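Local coordinates for SufC protein (Thermus thermophilus, PDB 2D2E) that binds adenine nucleotide and, as an atypical cytoplasmic ABC-ATPase, probably hydrolyses ATP for Suf iron–sulfur cluster assembly, at residues K80-L84 / P162-L167. Coordinates in Å, arbitrary orientation, origin at the centre of the assembly. Numbering follows the deposited sequence.
Sequences KGLFL and PTYAVL
A sheet edge can gain a neighbour by one bridge and one water. Gly81 ends helix 74-79 in a Schellman motif; its phi/psi of 113/2° would jam any CB against the preceding carbonyl. The chain then extends parallel to strand 164-168: Leu82 bridges Tyr164 (CA-CA 5.0 Å), with Gly81 beside Thr163 and Phe83 beside Ala165. Gly81 O accepts from both Tyr164 N (3.0 Å, nearly linear) and Thr163 N (2.8 Å, more bent), and Phe83 N donates to Tyr164 O (2.8 Å). Next, a water donates to Phe83 O and accepts from Val166 N, both at 2.8 Å. The Ala165 backbone hydrogen-bonds to Gly195 and Leu197. Phe83 CB points toward 162-167, 3.6 Å from Pro162 CB and 3.8 Å from Ala165 CB; chi1 t puts ring CD2 4.2 Å from Leu167 CD2, against helix 148-160. Leu82 (tp) brings CD1 to 4.1 Å from Tyr164 CB; Tyr164 OH hydrogen-bonds to Asp65. Such parallel pairing of the segment entering the Q-loop with the Walker B strand is typical of the ABC-ATPase core.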
loop_
_atom_site.group_PDB
_atom_site.type_symbol
_atom_site.label_atom_id
_atom_site.label_comp_id
_atom_site.label_asym_id
_atom_site.label_seq_id
_atom_site.Cartn_x
_atom_site.Cartn_y
_atom_site.Cartn_z
ATOM N N LYS A 80 4.544 -3.952 13.754
ATOM C CA LYS A 80 5.910 -3.581 13.419
ATOM C C LYS A 80 5.949 -2.351 12.504
ATOM O O LYS A 80 7.023 -1.889 12.154
ATOM C CB LYS A 80 6.638 -4.747 12.742
ATOM C CG LYS A 80 6.980 -5.918 13.674
ATOM C CD LYS A 80 8.105 -5.549 14.644
ATOM C CE LYS A 80 8.541 -6.741 15.486
ATOM N NZ LYS A 80 7.418 -7.300 16.289
ATOM N N GLY A 81 4.778 -1.853 12.103
ATOM C CA GLY A 81 4.732 -0.663 11.268
ATOM C C GLY A 81 4.228 -0.807 9.834
ATOM O O GLY A 81 4.209 0.174 9.097
ATOM N N LEU A 82 3.828 -2.007 9.431
ATOM C CA LEU A 82 3.328 -2.200 8.061
ATOM C C LEU A 82 1.832 -1.917 8.019
ATOM O O LEU A 82 1.057 -2.529 8.744
ATOM C CB LEU A 82 3.612 -3.630 7.590
ATOM C CG LEU A 82 3.300 -3.943 6.121
ATOM C CD1 LEU A 82 4.234 -3.165 5.176
ATOM C CD2 LEU A 82 3.482 -5.433 5.893
ATOM N N PHE A 83 1.414 -1.000 7.153
ATOM C CA PHE A 83 0.009 -0.640 7.075
ATOM C C PHE A 83 -0.925 -1.809 6.753
ATOM O O PHE A 83 -0.731 -2.551 5.788
ATOM C CB PHE A 83 -0.193 0.482 6.046
ATOM C CG PHE A 83 -1.605 0.956 5.943
ATOM C CD1 PHE A 83 -2.266 1.441 7.067
ATOM C CD2 PHE A 83 -2.266 0.959 4.719
ATOM C CE1 PHE A 83 -3.574 1.915 6.980
ATOM C CE2 PHE A 83 -3.564 1.434 4.623
ATOM C CZ PHE A 83 -4.218 1.918 5.751
ATOM N N LEU A 84 -1.939 -1.965 7.595
ATOM C CA LEU A 84 -2.950 -3.003 7.412
ATOM C C LEU A 84 -4.285 -2.348 7.687
ATOM O O LEU A 84 -4.607 -2.043 8.833
ATOM C CB LEU A 84 -2.740 -4.170 8.381
ATOM C CG LEU A 84 -3.789 -5.290 8.260
ATOM C CD1 LEU A 84 -3.784 -5.841 6.833
ATOM C CD2 LEU A 84 -3.500 -6.397 9.273
ATOM N N PRO A 162 1.306 4.337 9.944
ATOM C CA PRO A 162 2.218 3.216 9.686
ATOM C C PRO A 162 3.582 3.740 9.228
ATOM O O PRO A 162 3.698 4.890 8.803
ATOM C CB PRO A 162 1.516 2.458 8.568
ATOM C CG PRO A 162 0.833 3.579 7.812
ATOM C CD PRO A 162 0.276 4.450 8.899
ATOM N N THR A 163 4.609 2.904 9.323
ATOM C CA THR A 163 5.941 3.290 8.869
ATOM C C THR A 163 6.072 3.007 7.392
ATOM O O THR A 163 6.717 3.761 6.679
ATOM C CB THR A 163 7.013 2.509 9.638
ATOM O OG1 THR A 163 6.891 2.826 11.032
ATOM C CG2 THR A 163 8.401 2.869 9.171
ATOM N N TYR A 164 5.484 1.893 6.947
ATOM C CA TYR A 164 5.515 1.560 5.526
ATOM C C TYR A 164 4.098 1.211 5.077
ATOM O O TYR A 164 3.317 0.664 5.843
ATOM C CB TYR A 164 6.399 0.344 5.239
ATOM C CG TYR A 164 7.860 0.578 5.526
ATOM C CD1 TYR A 164 8.415 0.218 6.753
ATOM C CD2 TYR A 164 8.675 1.190 4.579
ATOM C CE1 TYR A 164 9.753 0.459 7.033
ATOM C CE2 TYR A 164 10.021 1.441 4.852
ATOM C CZ TYR A 164 10.546 1.067 6.080
ATOM O OH TYR A 164 11.884 1.304 6.330
ATOM N N ALA A 165 3.778 1.541 3.835
ATOM C CA ALA A 165 2.472 1.200 3.274
ATOM C C ALA A 165 2.639 0.698 1.859
ATOM O O ALA A 165 3.343 1.304 1.053
ATOM C CB ALA A 165 1.536 2.425 3.277
ATOM N N VAL A 166 1.952 -0.398 1.562
ATOM C CA VAL A 166 1.991 -1.006 0.223
ATOM C C VAL A 166 0.567 -0.818 -0.259
ATOM O O VAL A 166 -0.369 -1.373 0.345
ATOM C CB VAL A 166 2.336 -2.510 0.306
ATOM C CG1 VAL A 166 2.301 -3.146 -1.108
ATOM C CG2 VAL A 166 3.713 -2.691 0.907
ATOM N N LEU A 167 0.397 -0.007 -1.300
ATOM C CA LEU A 167 -0.934 0.317 -1.824
ATOM C C LEU A 167 -1.121 -0.156 -3.237
ATOM O O LEU A 167 -0.521 0.395 -4.164
ATOM C CB LEU A 167 -1.136 1.824 -1.775
ATOM C CG LEU A 167 -0.872 2.346 -0.363
ATOM C CD1 LEU A 167 -0.990 3.860 -0.380
ATOM C CD2 LEU A 167 -1.855 1.725 0.622
HETATM O O HOH W 1 1.132 -2.078 3.692
#